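Long-range contacts in 6-phosphogluconate dehydrogenase, NAD-binding (Geobacter metallireducens, PDB 3PEF), which reduces succinic semialdehyde to gamma-hydroxybutyrate, probably with NADPH as hydride donor, as a member of the beta-hydroxyacid dehydrogenase family: residues P230-K235 and E276-I281; M64-A69 and L234-K239; R224-A229 and A280-Y285; G180-F185 and N213-L218. The protein carries 2 engineered substitutions. One frame throughout, in Å; residues are numbered along the deposited sequence.

Interaction 1 (P230-K235 and E276-I281); sequences PAFPLK and EDFSAI. With NAP (NADP nicotinamide-adenine-dinucleotide phosphate), chain I.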
# COMPACT_ATOMS: atom_id res chain seq x y z
N PRO A 230 7.49 22.92 -13.93
CA PRO A 230 7.10 22.93 -12.52
C PRO A 230 6.18 24.09 -12.12
O PRO A 230 6.51 25.24 -12.30
CB PRO A 230 8.44 23.07 -11.79
CG PRO A 230 9.36 23.73 -12.81
CD PRO A 230 8.93 23.16 -14.12
N ALA A 231 5.01 23.76 -11.58
CA ALA A 231 4.19 24.76 -10.90
C ALA A 231 4.27 24.45 -9.40
O ALA A 231 4.58 25.32 -8.59
CB ALA A 231 2.74 24.72 -11.39
N PHE A 232 4.00 23.20 -9.06
CA PHE A 232 4.27 22.72 -7.70
C PHE A 232 5.34 21.64 -7.80
O PHE A 232 5.07 20.53 -8.25
CB PHE A 232 2.98 22.18 -7.06
CG PHE A 232 3.16 21.68 -5.64
CD1 PHE A 232 2.39 20.64 -5.15
CD2 PHE A 232 4.10 22.26 -4.80
CE1 PHE A 232 2.54 20.18 -3.83
CE2 PHE A 232 4.26 21.81 -3.48
CZ PHE A 232 3.48 20.76 -3.01
N PRO A 233 6.59 21.97 -7.40
CA PRO A 233 7.69 21.01 -7.57
C PRO A 233 7.39 19.66 -6.91
O PRO A 233 6.93 19.58 -5.77
CB PRO A 233 8.88 21.71 -6.90
CG PRO A 233 8.61 23.17 -7.12
CD PRO A 233 7.08 23.27 -6.91
N LEU A 234 7.64 18.60 -7.67
CA LEU A 234 7.35 17.25 -7.22
C LEU A 234 8.04 16.92 -5.89
O LEU A 234 7.45 16.28 -5.02
CB LEU A 234 7.67 16.22 -8.31
CG LEU A 234 7.19 14.78 -8.06
CD1 LEU A 234 6.92 14.02 -9.36
CD2 LEU A 234 8.19 14.03 -7.19
N LYS A 235 9.27 17.39 -5.70
CA LYS A 235 9.95 17.14 -4.43
C LYS A 235 9.16 17.73 -3.25
O LYS A 235 9.16 17.15 -2.16
CB LYS A 235 11.38 17.69 -4.44
CG LYS A 235 11.47 19.21 -4.65
CD LYS A 235 12.94 19.65 -4.90
CE LYS A 235 13.02 21.19 -5.05
NZ LYS A 235 14.38 21.67 -5.42
N GLU A 276 10.50 18.69 -11.55
CA GLU A 276 9.40 18.94 -12.49
C GLU A 276 8.09 19.09 -11.71
O GLU A 276 8.09 18.98 -10.47
CB GLU A 276 9.32 17.81 -13.51
CG GLU A 276 10.60 17.69 -14.35
CD GLU A 276 10.58 16.48 -15.27
OE1 GLU A 276 9.63 15.69 -15.18
OE2 GLU A 276 11.53 16.31 -16.07
N ASP A 277 6.99 19.35 -12.40
CA ASP A 277 5.70 19.45 -11.72
C ASP A 277 5.34 18.14 -11.03
O ASP A 277 5.73 17.06 -11.49
CB ASP A 277 4.58 19.77 -12.71
CG ASP A 277 3.32 20.22 -12.00
OD1 ASP A 277 3.39 21.22 -11.25
OD2 ASP A 277 2.27 19.56 -12.17
N PHE A 278 4.56 18.22 -9.95
CA PHE A 278 4.20 16.99 -9.25
C PHE A 278 3.38 16.04 -10.14
O PHE A 278 3.36 14.84 -9.91
CB PHE A 278 3.53 17.26 -7.90
CG PHE A 278 2.11 17.72 -7.98
CD1 PHE A 278 1.78 18.90 -8.61
CD2 PHE A 278 1.09 16.97 -7.38
CE1 PHE A 278 0.45 19.33 -8.67
CE2 PHE A 278 -0.22 17.40 -7.43
CZ PHE A 278 -0.54 18.58 -8.07
N SER A 279 2.75 16.57 -11.18
CA SER A 279 2.05 15.69 -12.12
C SER A 279 3.01 14.79 -12.88
O SER A 279 2.58 13.84 -13.53
CB SER A 279 1.20 16.49 -13.11
OG SER A 279 1.97 17.52 -13.72
N ALA A 280 4.31 15.07 -12.79
CA ALA A 280 5.31 14.19 -13.41
C ALA A 280 5.30 12.77 -12.85
O ALA A 280 5.89 11.86 -13.43
CB ALA A 280 6.73 14.82 -13.34
N ILE A 281 4.64 12.57 -11.71
CA ILE A 281 4.50 11.22 -11.18
C ILE A 281 3.90 10.30 -12.26
O ILE A 281 4.15 9.09 -12.27
CB ILE A 281 3.65 11.17 -9.87
CG1 ILE A 281 3.75 9.79 -9.22
CG2 ILE A 281 2.22 11.61 -10.12
CD1 ILE A 281 2.87 9.58 -7.98
PA NAP I . 10.84 26.64 -4.48
O1A NAP I . 11.70 25.44 -4.59
O2A NAP I . 10.66 27.40 -5.73
O5B NAP I . 11.41 27.62 -3.35
C5B NAP I . 11.99 27.11 -2.18
C4B NAP I . 12.55 28.30 -1.42
O4B NAP I . 13.11 27.82 -0.21
C3B NAP I . 13.68 28.96 -2.19
O3B NAP I . 13.59 30.34 -1.91
C2B NAP I . 14.92 28.39 -1.52
O2B NAP I . 16.06 29.20 -1.60
C1B NAP I . 14.42 28.32 -0.09
N9A NAP I . 15.28 27.45 0.72
C8A NAP I . 15.38 26.08 0.63
N7A NAP I . 16.28 25.66 1.54
C5A NAP I . 16.76 26.74 2.20
C6A NAP I . 17.68 26.85 3.23
N6A NAP I . 18.27 25.77 3.72
N1A NAP I . 17.99 28.10 3.72
C2A NAP I . 17.37 29.22 3.20
N3A NAP I . 16.44 29.09 2.18
C4A NAP I . 16.14 27.87 1.70
O3 NAP I . 9.43 26.12 -3.95
PN NAP I . 8.07 26.90 -3.71
O1N NAP I . 6.99 26.22 -4.44
O2N NAP I . 8.25 28.35 -3.88
O5D NAP I . 7.99 26.50 -2.15
C5D NAP I . 7.88 27.41 -1.09
C4D NAP I . 6.89 26.81 -0.09
O4D NAP I . 5.56 26.90 -0.54
C3D NAP I . 7.11 25.32 0.09
O3D NAP I . 6.89 25.07 1.46
C2D NAP I . 6.04 24.67 -0.77
O2D NAP I . 5.70 23.41 -0.26
C1D NAP I . 4.92 25.65 -0.56
N1N NAP I . 3.85 25.71 -1.59
C2N NAP I . 4.13 25.55 -2.91
C3N NAP I . 3.13 25.67 -3.87
C7N NAP I . 3.46 25.54 -5.32
O7N NAP I . 2.42 25.21 -6.17
N7N NAP I . 4.70 25.72 -5.81
C4N NAP I . 1.81 25.95 -3.48
C5N NAP I . 1.54 26.14 -2.13
C6N NAP I . 2.57 26.03 -1.19
P2B NAP I . 17.03 29.18 -2.91
O1X NAP I . 18.37 29.73 -2.44
O2X NAP I . 17.15 27.77 -3.40
O3X NAP I . 16.43 30.04 -4.00

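Interaction 2 (M64-A69 and L234-K239); sequences MLADPA and LKHMQK. With NAP (NADP nicotinamide-adenine-dinucleotide phosphate), chain I; GOL (glycerol), chain K.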
# COMPACT_ATOMS: atom_id res chain seq x y z
N MET A 64 8.54 32.36 2.77
CA MET A 64 8.00 31.33 1.89
C MET A 64 9.13 30.37 1.49
O MET A 64 9.68 30.47 0.40
CB MET A 64 7.34 31.95 0.64
CG MET A 64 6.43 30.99 -0.13
SD MET A 64 5.22 30.23 1.00
CE MET A 64 3.92 29.79 -0.15
N LEU A 65 9.45 29.46 2.40
CA LEU A 65 10.62 28.59 2.29
C LEU A 65 10.22 27.14 2.00
O LEU A 65 9.08 26.76 2.22
CB LEU A 65 11.42 28.68 3.60
CG LEU A 65 11.87 30.12 3.86
CD1 LEU A 65 12.42 30.30 5.26
CD2 LEU A 65 12.89 30.57 2.79
N ALA A 66 11.18 26.35 1.53
CA ALA A 66 10.92 24.99 1.05
C ALA A 66 10.27 24.05 2.05
O ALA A 66 9.29 23.39 1.72
CB ALA A 66 12.22 24.35 0.52
N ASP A 67 10.87 23.92 3.24
CA ASP A 67 10.52 22.81 4.13
C ASP A 67 10.91 23.13 5.58
O ASP A 67 11.47 24.18 5.85
CB ASP A 67 11.18 21.51 3.66
CG ASP A 67 12.70 21.62 3.53
OD1 ASP A 67 13.26 22.70 3.83
OD2 ASP A 67 13.33 20.61 3.13
N PRO A 68 10.58 22.23 6.52
CA PRO A 68 10.92 22.52 7.93
C PRO A 68 12.41 22.82 8.14
O PRO A 68 12.71 23.74 8.90
CB PRO A 68 10.50 21.23 8.65
CG PRO A 68 9.34 20.72 7.82
CD PRO A 68 9.69 21.06 6.39
N ALA A 69 13.31 22.11 7.47
CA ALA A 69 14.75 22.38 7.61
C ALA A 69 15.10 23.81 7.17
O ALA A 69 15.84 24.51 7.86
CB ALA A 69 15.59 21.33 6.81
N LEU A 234 7.64 18.60 -7.67
CA LEU A 234 7.35 17.25 -7.22
C LEU A 234 8.04 16.92 -5.89
O LEU A 234 7.45 16.28 -5.02
CB LEU A 234 7.67 16.22 -8.31
CG LEU A 234 7.19 14.78 -8.06
CD1 LEU A 234 6.92 14.02 -9.36
CD2 LEU A 234 8.19 14.03 -7.19
N LYS A 235 9.27 17.39 -5.70
CA LYS A 235 9.95 17.14 -4.43
C LYS A 235 9.16 17.73 -3.25
O LYS A 235 9.16 17.15 -2.16
CB LYS A 235 11.38 17.69 -4.44
CG LYS A 235 11.47 19.21 -4.65
CD LYS A 235 12.94 19.65 -4.90
CE LYS A 235 13.02 21.19 -5.05
NZ LYS A 235 14.38 21.67 -5.42
N HIS A 236 8.49 18.86 -3.47
CA HIS A 236 7.70 19.49 -2.41
C HIS A 236 6.41 18.74 -2.12
O HIS A 236 5.98 18.67 -0.96
CB HIS A 236 7.42 20.98 -2.69
CG HIS A 236 8.67 21.80 -2.82
ND1 HIS A 236 9.82 21.54 -2.09
CD2 HIS A 236 8.95 22.88 -3.59
CE1 HIS A 236 10.75 22.41 -2.42
NE2 HIS A 236 10.25 23.25 -3.32
N MET A 237 5.77 18.22 -3.16
CA MET A 237 4.58 17.36 -2.97
C MET A 237 4.98 16.19 -2.07
O MET A 237 4.27 15.84 -1.12
CB MET A 237 4.05 16.83 -4.31
CG MET A 237 2.90 15.82 -4.19
SD MET A 237 1.32 16.57 -3.66
CE MET A 237 1.38 16.43 -1.91
N GLN A 238 6.12 15.59 -2.38
CA GLN A 238 6.56 14.41 -1.63
C GLN A 238 6.86 14.77 -0.18
O GLN A 238 6.57 14.00 0.73
CB GLN A 238 7.78 13.75 -2.30
CG GLN A 238 8.10 12.34 -1.79
CD GLN A 238 9.08 12.35 -0.63
OE1 GLN A 238 10.18 12.87 -0.75
NE2 GLN A 238 8.68 11.78 0.49
N LYS A 239 7.48 15.93 0.03
CA LYS A 239 7.78 16.42 1.36
C LYS A 239 6.47 16.60 2.16
O LYS A 239 6.40 16.29 3.34
CB LYS A 239 8.56 17.75 1.29
CG LYS A 239 8.72 18.48 2.63
CD LYS A 239 7.64 19.54 2.87
CE LYS A 239 7.72 20.64 1.83
NZ LYS A 239 6.74 21.74 2.04
PA NAP I . 10.84 26.64 -4.48
O1A NAP I . 11.70 25.44 -4.59
O2A NAP I . 10.66 27.40 -5.73
O5B NAP I . 11.41 27.62 -3.35
C5B NAP I . 11.99 27.11 -2.18
C4B NAP I . 12.55 28.30 -1.42
O4B NAP I . 13.11 27.82 -0.21
C3B NAP I . 13.68 28.96 -2.19
O3B NAP I . 13.59 30.34 -1.91
C2B NAP I . 14.92 28.39 -1.52
O2B NAP I . 16.06 29.20 -1.60
C1B NAP I . 14.42 28.32 -0.09
N9A NAP I . 15.28 27.45 0.72
C8A NAP I . 15.38 26.08 0.63
N7A NAP I . 16.28 25.66 1.54
C5A NAP I . 16.76 26.74 2.20
C6A NAP I . 17.68 26.85 3.23
N6A NAP I . 18.27 25.77 3.72
N1A NAP I . 17.99 28.10 3.72
C2A NAP I . 17.37 29.22 3.20
N3A NAP I . 16.44 29.09 2.18
C4A NAP I . 16.14 27.87 1.70
O3 NAP I . 9.43 26.12 -3.95
PN NAP I . 8.07 26.90 -3.71
O1N NAP I . 6.99 26.22 -4.44
O2N NAP I . 8.25 28.35 -3.88
O5D NAP I . 7.99 26.50 -2.15
C5D NAP I . 7.88 27.41 -1.09
C4D NAP I . 6.89 26.81 -0.09
O4D NAP I . 5.56 26.90 -0.54
C3D NAP I . 7.11 25.32 0.09
O3D NAP I . 6.89 25.07 1.46
C2D NAP I . 6.04 24.67 -0.77
O2D NAP I . 5.70 23.41 -0.26
C1D NAP I . 4.92 25.65 -0.56
N1N NAP I . 3.85 25.71 -1.59
C2N NAP I . 4.13 25.55 -2.91
C3N NAP I . 3.13 25.67 -3.87
C7N NAP I . 3.46 25.54 -5.32
O7N NAP I . 2.42 25.21 -6.17
N7N NAP I . 4.70 25.72 -5.81
C4N NAP I . 1.81 25.95 -3.48
C5N NAP I . 1.54 26.14 -2.13
C6N NAP I . 2.57 26.03 -1.19
P2B NAP I . 17.03 29.18 -2.91
O1X NAP I . 18.37 29.73 -2.44
O2X NAP I . 17.15 27.77 -3.40
O3X NAP I . 16.43 30.04 -4.00
C1 GOL K . 12.09 18.48 -0.47
O1 GOL K . 11.25 19.61 -0.25
C2 GOL K . 12.20 17.61 0.79
O2 GOL K . 12.43 18.37 1.97
C3 GOL K . 13.20 16.45 0.63
O3 GOL K . 14.54 16.83 0.86

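Interaction 3 (R224-A229 and A280-Y285); sequences RDRNFA and AIFKTY. Engineered in segment 280-285: Y285 (natural residue Ile).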
# COMPACT_ATOMS: atom_id res chain seq x y z
N ARG A 224 -1.41 14.98 -21.05
CA ARG A 224 -1.61 14.62 -22.45
C ARG A 224 -0.52 15.22 -23.35
O ARG A 224 -0.06 14.57 -24.28
CB ARG A 224 -2.98 15.11 -22.92
CG ARG A 224 -3.33 14.67 -24.34
CD ARG A 224 -4.39 15.58 -24.92
NE ARG A 224 -4.00 16.97 -24.74
CZ ARG A 224 -4.76 17.90 -24.15
NH1 ARG A 224 -5.97 17.57 -23.69
NH2 ARG A 224 -4.32 19.14 -24.03
N ASP A 225 -0.12 16.46 -23.06
CA ASP A 225 0.91 17.16 -23.84
C ASP A 225 2.34 16.83 -23.37
O ASP A 225 3.32 17.29 -23.96
CB ASP A 225 0.69 18.67 -23.76
CG ASP A 225 -0.61 19.10 -24.41
OD1 ASP A 225 -1.14 18.33 -25.24
OD2 ASP A 225 -1.09 20.22 -24.10
N ARG A 226 2.45 16.04 -22.31
CA ARG A 226 3.76 15.71 -21.75
C ARG A 226 4.53 16.99 -21.39
O ARG A 226 5.75 17.05 -21.52
CB ARG A 226 4.56 14.86 -22.74
CG ARG A 226 3.90 13.53 -23.13
CD ARG A 226 4.08 12.44 -22.07
NE ARG A 226 2.83 11.74 -21.79
CZ ARG A 226 2.38 10.68 -22.47
NH1 ARG A 226 3.08 10.18 -23.47
NH2 ARG A 226 1.22 10.12 -22.14
N ASN A 227 3.81 18.01 -20.93
CA ASN A 227 4.43 19.23 -20.42
C ASN A 227 4.43 19.18 -18.89
O ASN A 227 3.37 19.21 -18.26
CB ASN A 227 3.68 20.46 -20.94
CG ASN A 227 4.16 21.76 -20.33
OD1 ASN A 227 5.12 21.79 -19.56
ND2 ASN A 227 3.49 22.85 -20.67
N PHE A 228 5.61 19.09 -18.29
CA PHE A 228 5.71 18.95 -16.84
C PHE A 228 6.52 20.09 -16.23
O PHE A 228 7.19 19.91 -15.20
CB PHE A 228 6.32 17.59 -16.48
CG PHE A 228 5.49 16.43 -16.94
CD1 PHE A 228 4.32 16.10 -16.28
CD2 PHE A 228 5.87 15.68 -18.04
CE1 PHE A 228 3.54 15.04 -16.70
CE2 PHE A 228 5.11 14.62 -18.48
CZ PHE A 228 3.94 14.29 -17.80
N ALA A 229 6.48 21.25 -16.87
CA ALA A 229 7.15 22.43 -16.31
C ALA A 229 6.60 22.65 -14.90
O ALA A 229 5.38 22.55 -14.69
CB ALA A 229 6.91 23.66 -17.18
N ALA A 280 4.31 15.07 -12.79
CA ALA A 280 5.31 14.19 -13.41
C ALA A 280 5.30 12.77 -12.85
O ALA A 280 5.89 11.86 -13.43
CB ALA A 280 6.73 14.82 -13.34
N ILE A 281 4.64 12.57 -11.71
CA ILE A 281 4.50 11.22 -11.18
C ILE A 281 3.90 10.30 -12.26
O ILE A 281 4.15 9.09 -12.27
CB ILE A 281 3.65 11.17 -9.87
CG1 ILE A 281 3.75 9.79 -9.22
CG2 ILE A 281 2.22 11.61 -10.12
CD1 ILE A 281 2.87 9.58 -7.98
N PHE A 282 3.13 10.87 -13.18
CA PHE A 282 2.58 10.09 -14.29
C PHE A 282 3.64 9.29 -15.06
O PHE A 282 3.36 8.21 -15.57
CB PHE A 282 1.84 10.99 -15.28
CG PHE A 282 1.37 10.26 -16.51
CD1 PHE A 282 0.17 9.53 -16.49
CD2 PHE A 282 2.09 10.31 -17.70
CE1 PHE A 282 -0.28 8.86 -17.63
CE2 PHE A 282 1.64 9.64 -18.84
CZ PHE A 282 0.45 8.92 -18.81
N LYS A 283 4.84 9.85 -15.16
CA LYS A 283 5.89 9.24 -15.97
C LYS A 283 6.47 7.96 -15.36
O LYS A 283 7.08 7.16 -16.06
CB LYS A 283 7.01 10.25 -16.29
CG LYS A 283 6.58 11.28 -17.32
CD LYS A 283 7.76 12.11 -17.82
CE LYS A 283 8.23 13.13 -16.79
NZ LYS A 283 9.53 13.74 -17.19
N THR A 284 6.28 7.78 -14.06
CA THR A 284 6.68 6.54 -13.42
C THR A 284 5.68 5.42 -13.72
O THR A 284 5.97 4.25 -13.50
CB THR A 284 6.76 6.70 -11.89
OG1 THR A 284 5.44 6.90 -11.36
CG2 THR A 284 7.63 7.89 -11.52
N TYR A 285 4.50 5.78 -14.22
CA TYR A 285 3.44 4.79 -14.46
C TYR A 285 3.49 4.21 -15.87
O TYR A 285 2.74 3.28 -16.20
CB TYR A 285 2.05 5.37 -14.21
CG TYR A 285 1.69 5.52 -12.75
CD1 TYR A 285 1.82 4.46 -11.86
CD2 TYR A 285 1.20 6.73 -12.26
CE1 TYR A 285 1.48 4.60 -10.52
CE2 TYR A 285 0.85 6.88 -10.93
CZ TYR A 285 1.00 5.82 -10.06
OH TYR A 285 0.65 5.98 -8.73

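Interaction 4 (G180-F185 and N213-L218); sequences GMMACF and NPMFAL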
# COMPACT_ATOMS: atom_id res chain seq x y z
N GLY A 180 -2.75 12.18 -2.98
CA GLY A 180 -3.38 10.91 -3.27
C GLY A 180 -4.23 10.99 -4.53
O GLY A 180 -4.21 10.09 -5.37
N MET A 181 -5.00 12.07 -4.67
CA MET A 181 -5.83 12.15 -5.87
C MET A 181 -5.03 12.29 -7.16
O MET A 181 -5.41 11.71 -8.17
CB MET A 181 -7.04 13.10 -5.74
CG MET A 181 -6.77 14.57 -5.71
SD MET A 181 -8.27 15.45 -5.11
CE MET A 181 -9.19 15.66 -6.64
N MET A 182 -3.90 13.00 -7.13
CA MET A 182 -3.01 13.02 -8.29
C MET A 182 -2.49 11.61 -8.62
O MET A 182 -2.51 11.16 -9.78
CB MET A 182 -1.84 14.00 -8.08
CG MET A 182 -0.85 14.08 -9.26
SD MET A 182 -1.59 14.65 -10.81
CE MET A 182 -1.94 16.36 -10.38
N ALA A 183 -2.06 10.89 -7.59
CA ALA A 183 -1.56 9.53 -7.78
C ALA A 183 -2.65 8.64 -8.41
O ALA A 183 -2.38 7.89 -9.35
CB ALA A 183 -1.09 8.94 -6.46
N CYS A 184 -3.87 8.75 -7.90
CA CYS A 184 -4.96 7.92 -8.41
C CYS A 184 -5.31 8.31 -9.85
O CYS A 184 -5.51 7.45 -10.69
CB CYS A 184 -6.19 8.05 -7.51
SG CYS A 184 -5.93 7.27 -5.91
N PHE A 185 -5.37 9.61 -10.10
CA PHE A 185 -5.71 10.16 -11.40
C PHE A 185 -4.73 9.63 -12.45
O PHE A 185 -5.12 9.17 -13.52
CB PHE A 185 -5.65 11.69 -11.30
CG PHE A 185 -5.95 12.44 -12.59
CD1 PHE A 185 -7.15 12.26 -13.27
CD2 PHE A 185 -5.05 13.39 -13.07
CE1 PHE A 185 -7.44 12.98 -14.43
CE2 PHE A 185 -5.32 14.12 -14.24
CZ PHE A 185 -6.51 13.91 -14.92
N ASN A 213 -12.82 18.46 -11.62
CA ASN A 213 -12.21 19.53 -10.80
C ASN A 213 -11.17 20.27 -11.62
O ASN A 213 -10.66 19.73 -12.59
CB ASN A 213 -11.62 19.00 -9.48
CG ASN A 213 -10.48 17.98 -9.68
OD1 ASN A 213 -9.31 18.35 -9.88
ND2 ASN A 213 -10.81 16.70 -9.61
N PRO A 214 -10.88 21.52 -11.24
CA PRO A 214 -9.87 22.33 -11.96
C PRO A 214 -8.50 21.65 -12.03
O PRO A 214 -7.85 21.73 -13.08
CB PRO A 214 -9.80 23.61 -11.13
CG PRO A 214 -11.14 23.69 -10.44
CD PRO A 214 -11.48 22.26 -10.13
N MET A 215 -8.06 20.98 -10.97
CA MET A 215 -6.76 20.28 -11.02
C MET A 215 -6.71 19.21 -12.12
O MET A 215 -5.78 19.20 -12.95
CB MET A 215 -6.38 19.66 -9.67
CG MET A 215 -4.97 19.04 -9.66
SD MET A 215 -4.55 18.24 -8.08
CE MET A 215 -5.56 16.77 -8.18
N PHE A 216 -7.70 18.32 -12.15
CA PHE A 216 -7.71 17.26 -13.16
C PHE A 216 -7.76 17.92 -14.54
O PHE A 216 -7.12 17.46 -15.48
CB PHE A 216 -8.91 16.30 -13.02
CG PHE A 216 -8.76 15.27 -11.92
CD1 PHE A 216 -9.73 14.28 -11.75
CD2 PHE A 216 -7.67 15.29 -11.04
CE1 PHE A 216 -9.62 13.31 -10.73
CE2 PHE A 216 -7.54 14.33 -10.02
CZ PHE A 216 -8.52 13.34 -9.88
N ALA A 217 -8.54 18.98 -14.65
CA ALA A 217 -8.74 19.60 -15.95
C ALA A 217 -7.43 20.21 -16.45
O ALA A 217 -7.04 20.00 -17.60
CB ALA A 217 -9.85 20.65 -15.88
N LEU A 218 -6.75 20.96 -15.59
CA LEU A 218 -5.46 21.55 -15.94
C LEU A 218 -4.36 20.50 -16.13
O LEU A 218 -3.69 20.48 -17.17
CB LEU A 218 -5.02 22.58 -14.88
CG LEU A 218 -3.60 23.12 -15.10
CD1 LEU A 218 -3.54 23.96 -16.38
CD2 LEU A 218 -3.13 23.92 -13.90

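Interaction 1 (P230-K235 and E276-I281)
Four hydrogen bonds fasten the loop P230-P233 and the first residue of helix 234-251 to E276-F278. Two of them end on one carboxylate oxygen: D277 OD1 takes A231 N and F232 N, each at 3.0 Å, the first from above the carboxylate plane and the second nearly along the C-O axis. The other two are backbone bonds either side of a single beta bridge between P233 and D277: F278 N gives to F232 O at 2.9 Å, and L234 N gives to E276 O at 2.9 Å, both acceptors met nearly along their C=O axes. P233 is the N-cap, so L234 N, in the helix's first turn, is satisfied by E276 O from the other segment. Beside the polar seam the two phenylalanines meet edge-to-face. The edge of F232 is turned to one face of F278, with CD1 over its rim and the planes at 60°. L234, its CG anti to the backbone N (chi1 -170°), lays CB against F278 CA and carries CD1 to A280 CB.

Second-shell bonds hold D277 in place. Its OD2 closes an Asx turn by accepting S279 N, takes S279 OG at 2.6 Å on the anti lone pair, and pairs with K219. With both oxygens doubly gripped by donors and a lysine close by, D277 is probably ionised. At the cofactor, A231 O accepts the carboxamide N7N of NADP at 2.8 Å, while F232 CB lies 3.2 Å from its O7N. D277 OD1 holds the N-H of the same A231-F232 peptide whose carbonyl receives N7N, so the carboxylate probably helps to orient that carbonyl.

Interaction 2 (M64-A69 and L234-K239)
K239 leaves helix 234-251 with CG anti to its backbone N (chi1 170°) and bends at chi2 and chi3, so that the chain folds toward A66-P68. CB passes a bound glycerol, probably from the crystallisation liquor, 3.6 Å from its O1, and CG runs on beside the glycerol hydroxyls. CD lies at the ring of P68 and near D67 CB, and CE comes to 3.2 Å from A66 O and also near D67 CB. At the tip, NZ gives a hydrogen bond to the ribose hydroxyl O2D of NADP at 3.0 Å and weak ones to O3D of the same ribose and to A66 O, the latter at 3.1 Å; T96 O is a further acceptor.

One turn earlier, H236 puts its ring in the same cleft. NE2 donates almost straight (177°) to the pyrophosphate oxygen O1A of NADP at 2.9 Å, with O1A in the ring plane. ND1, the other ring nitrogen, is hydrogen-bonded to glycerol O1, also in the ring plane, and CE1 touches A66 CB at 3.8 Å. Glycerol O2 donates to D67 OD2, while D67 OD1 caps helix 68-76 at A70 N.

Together, the loop after strand 60-63 and helix 234-251 line the dinucleotide where the Rossmann and C-terminal domains meet, as in the beta-hydroxyacid dehydrogenases.

Interaction 3 (R224-A229 and A280-Y285)
F228 is wedged against the first turn of A280-Y285 and makes the close part of this contact. Its CG stands anti to the carbonyl carbon (chi1 -62°), which aims the ring at A280 and K283. CD1 comes to 3.6 Å from A280 CA and 4.0 Å from A280 CB. K283 meets the ring tip to tip and obliquely with its methylenes, CD lying 3.7 Å from CE2 and CE 3.7 Å from CD2 of F228. Beyond that apolar stem, K283 NZ turns to E276 in a salt bridge, and F273 adds a cation-pi partner. The ring tip reaches F282 more loosely, F228 CZ standing 4.4 Å from F282 CD2, and I223 of helix 214-224 touches both phenylalanines.

The chain arrives here through a Schellman motif: R226, at positive phi, ends helix 214-224, and N227 OD1 then accepts A229 N to close an Asx turn on the way to the cofactor loop. The contact thereby joins the exit of one C-terminal-domain helix to the helix-like turns near the C terminus, which lack a regular helix's bonds and in which T284 OG1 bonds I281 O.

Toward solvent the fit is thinner. R226 is exposed, and its side chain, bent at chi2 and chi3, brings NH2 to 3.4 Å from F282 CE2. Guanidinium and ring cross obliquely, their planes 24° apart. The charge of R226 is met by a salt bridge from NH2 to E193 of helix 166-194.

Interaction 4 (G180-F185 and N213-L218)
The segments 180-185 and 214-218, of helices 166-194 and 214-224, cross at -42° with their axes 11.3 Å apart, a spacing filled by large side chains. F185 and F216 meet in a face-to-face stack, centroids 3.9 Å apart and planes only 9° from parallel. F185 CG is anti to its backbone N (chi1 179°), F216 CG anti to its carbonyl carbon, and the two side chains reach toward each other tip to tip, so that each ring lies over the centre of the other; F216 CE2 reaches F185 CB at 3.5 Å. F216 CB also makes a CH-pi contact over the F185 face.

On the opposite face of F216 lies the amide of N213, ND2 3.3 Å above the ring plane. N213 is the N-cap of helix 214-224: OD1 accepts F216 N at 2.8 Å, and ND2 bonds M211 O of the same chain, so the amide is fixed against the ring. Next to this stack M181 and M182 each cross M215 obliquely. M181 CE reaches N213 ND2, M215 CE packs 3.5 Å from M181 CG, and M182 CE meets M215 SD at 4.0 Å. M211 and A212 of a neighbouring subunit pack against M181 and N213.

The N-capped helix 214-224 thus lies by its phenylalanine stack on the long helix 166-194 of the helical C-terminal domain, at a subunit interface of the tetramer.

From the N terminus, M64-A69 in the Rossmann domain pairs with L234-K239, 164 residues lying between them, so interaction 2 closes the longest loop and ties the two domains across NADP. Interaction 4 lies wholly within that loop, joining helices 166-194 and 214-224. Next along the chain, R224-A229 and P230-K235 both pair with the C-terminal residues; interactions 3 and 1 follow interaction 4 in series and end on the same stretch, sharing A280 and I281, with interaction 1 largely within the loop of interaction 3. Interaction 2 crosses interaction 3 and shares L234 and K235 with interaction 1, which begins where it ends. F278 packs against M237 (interaction 2) and M182 (interaction 4).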